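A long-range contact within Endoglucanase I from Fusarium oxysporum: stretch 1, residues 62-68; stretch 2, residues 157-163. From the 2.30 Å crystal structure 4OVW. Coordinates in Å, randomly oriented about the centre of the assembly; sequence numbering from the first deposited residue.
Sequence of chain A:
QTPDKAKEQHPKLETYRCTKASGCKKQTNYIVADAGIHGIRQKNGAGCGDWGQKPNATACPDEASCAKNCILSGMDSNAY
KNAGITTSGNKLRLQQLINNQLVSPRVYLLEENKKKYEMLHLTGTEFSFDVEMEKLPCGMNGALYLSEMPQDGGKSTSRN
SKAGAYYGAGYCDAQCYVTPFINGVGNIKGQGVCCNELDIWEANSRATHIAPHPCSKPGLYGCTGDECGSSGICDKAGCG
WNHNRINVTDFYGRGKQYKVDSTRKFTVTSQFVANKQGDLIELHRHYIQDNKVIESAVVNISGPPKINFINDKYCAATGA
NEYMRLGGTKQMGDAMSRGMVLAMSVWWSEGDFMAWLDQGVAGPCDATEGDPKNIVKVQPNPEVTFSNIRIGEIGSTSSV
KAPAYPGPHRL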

# COMPACT_ATOMS: atom_id res chain seq x y z
N ASP A 62 12.10 27.72 -6.00
CA ASP A 62 12.05 27.67 -4.56
C ASP A 62 10.60 27.27 -4.20
O ASP A 62 9.73 27.20 -5.06
N GLU A 63 10.42 27.09 -2.90
CA GLU A 63 9.14 26.59 -2.42
C GLU A 63 7.95 27.51 -2.62
O GLU A 63 6.92 26.95 -2.99
N ALA A 64 8.11 28.82 -2.38
CA ALA A 64 6.94 29.69 -2.49
C ALA A 64 6.46 29.74 -3.94
O ALA A 64 5.24 29.73 -4.15
N SER A 65 7.40 29.79 -4.89
CA SER A 65 7.08 29.88 -6.30
C SER A 65 6.43 28.59 -6.78
O SER A 65 5.55 28.71 -7.60
N CYS A 66 6.85 27.45 -6.24
CA CYS A 66 6.28 26.15 -6.64
C CYS A 66 4.79 26.11 -6.31
O CYS A 66 3.96 25.88 -7.20
N ALA A 67 4.45 26.50 -5.09
CA ALA A 67 3.08 26.58 -4.63
C ALA A 67 2.27 27.57 -5.47
O ALA A 67 1.10 27.29 -5.67
N LYS A 68 2.83 28.73 -5.84
CA LYS A 68 2.10 29.66 -6.69
C LYS A 68 1.88 29.05 -8.10
O LYS A 68 0.79 29.07 -8.63
N THR A 157 4.30 21.29 8.30
CA THR A 157 5.70 21.46 8.04
C THR A 157 6.06 22.71 7.25
O THR A 157 7.27 22.94 7.14
N SER A 158 5.11 23.46 6.71
CA SER A 158 5.40 24.59 5.85
C SER A 158 4.20 25.47 5.59
O SER A 158 3.06 24.99 5.55
N ARG A 159 4.37 26.78 5.47
CA ARG A 159 3.28 27.69 5.16
C ARG A 159 2.97 27.59 3.65
O ARG A 159 1.92 28.03 3.21
N ASN A 160 3.87 27.00 2.90
CA ASN A 160 3.70 26.74 1.49
C ASN A 160 2.90 25.48 1.23
O ASN A 160 2.54 25.23 0.09
N SER A 161 2.66 24.65 2.25
CA SER A 161 2.00 23.38 2.06
C SER A 161 0.48 23.55 2.20
O SER A 161 -0.03 23.76 3.29
N LYS A 162 -0.26 23.44 1.10
CA LYS A 162 -1.69 23.67 1.12
C LYS A 162 -2.58 22.46 0.92
O LYS A 162 -3.72 22.43 1.39
N ALA A 163 -2.13 21.48 0.13
CA ALA A 163 -3.00 20.37 -0.25
C ALA A 163 -3.61 19.62 0.94
O ALA A 163 -4.82 19.32 1.03

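This is a small, mainly polar contact in which one carboxylate from the first turn of a helix is held by two side chains of an irregular loop, with a minor apolar patch beside it. The two stretches bury 236 Å² between them, both sides summed, and the residues that touch are at least 93 apart in sequence.

Glu 63 is the centre of the contact. Its CA-to-CB bond points toward the loop, and chi1 and chi2 are both t, so the chain is extended as far as CD. Chi3 near -88° then sets the plane of the carboxylate. OE2 accepts two hydrogen bonds. Ser 158 OG donates to Glu 63 OE2 at 2.5 Å, which is very short. Asn 160 ND2 donates to the same Glu 63 OE2, also at 2.5 Å, with a nearly straight N-H...O angle of 169°.

Both donors point toward the helix from CA to CB. Ser 158 has chi1 t, and Asn 160 has chi1 m with chi2 near -41°. A weak hydrogen bond from Asn 160 N to Ser 158 OG, 3.4 Å long, links the two loop residues. The Ser 158 hydroxyl therefore gives to the glutamate and receives from the loop backbone.

Asn 160 is the most covered residue of the contact, with 81 Å² hidden by the helix. While its ND2 holds the carboxylate, Asn 160 OD1 lies against the backbone of Ala 64, 3.8 Å from Ala 64 CA. The methyl of Ala 64 is set sideways and is hardly farther off, with Ala 64 CB 4.0 Å from Asn 160 OD1. Ala 64 CA and Asn 160 CA are 5.9 Å apart, the nearest such pair across the stretches.

Ala 67, one turn after Glu 63, points toward the loop and supplies the apolar part. Ala 67 CB packs on the backbone of Asn 160, 3.7 Å from Asn 160 O. Lys 162 also points toward the helix, with chi1 off the wells at -29°. Its aliphatic chain only skirts the contact, with Lys 162 CE 4.4 Å from Ala 67 CB, and its NZ is hydrogen-bonded elsewhere in the structure.

Ser 65 and Lys 68 point away from the loop. Asp 62 takes no part in the contact but caps the helix: Asp 62 OD1 accepts from Ser 65 N at 2.8 Å and from Ser 65 OG at 2.7 Å. Ser 161 points away from the helix. No water or bound group is recorded between the stretches.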

# COMPACT_ATOMS: atom_id res chain seq x y z
CB ASP A 62 12.42 28.99 -3.90
CG ASP A 62 11.42 30.08 -4.34
OD1 ASP A 62 10.19 29.94 -4.57
OD2 ASP A 62 11.98 31.18 -4.41
CB GLU A 63 9.32 26.23 -0.94
CG GLU A 63 8.44 25.16 -0.41
CD GLU A 63 8.78 24.95 1.08
OE1 GLU A 63 9.68 24.15 1.39
OE2 GLU A 63 8.09 25.64 1.86
CB ALA A 64 7.29 31.09 -1.97
CB SER A 65 8.33 30.07 -7.23
OG SER A 65 9.07 31.15 -6.70
CB CYS A 66 6.99 24.95 -6.03
SG CYS A 66 6.94 23.38 -6.89
CB ALA A 67 2.98 27.02 -3.13
CB LYS A 68 2.89 30.94 -6.99
CG LYS A 68 2.68 32.10 -6.11
CD LYS A 68 3.63 33.10 -5.59
CE LYS A 68 5.00 32.97 -5.01
NZ LYS A 68 6.05 33.80 -5.70
CB THR A 157 6.30 20.27 7.27
OG1 THR A 157 5.75 20.26 5.93
CG2 THR A 157 6.00 18.92 7.96
CB SER A 158 5.96 24.09 4.49
OG SER A 158 6.61 25.12 3.76
CB ARG A 159 3.60 29.15 5.47
CG ARG A 159 4.36 29.56 6.69
CD ARG A 159 3.58 30.51 7.62
NE ARG A 159 4.29 30.70 8.84
CZ ARG A 159 4.50 30.94 10.08
NH1 ARG A 159 5.79 30.82 10.46
NH2 ARG A 159 3.57 31.28 10.99
CB ASN A 160 5.09 26.61 0.83
CG ASN A 160 5.83 27.94 0.97
OD1 ASN A 160 5.26 29.02 0.82
ND2 ASN A 160 7.10 27.87 1.28
CB SER A 161 2.50 22.35 3.06
OG SER A 161 1.95 21.05 2.91
CB LYS A 162 -2.02 24.68 0.01
CG LYS A 162 -0.95 25.68 -0.38
CD LYS A 162 -1.24 27.08 0.12
CE LYS A 162 -0.56 28.16 -0.70
NZ LYS A 162 -1.51 29.09 -1.41
CB ALA A 163 -2.16 19.45 -1.15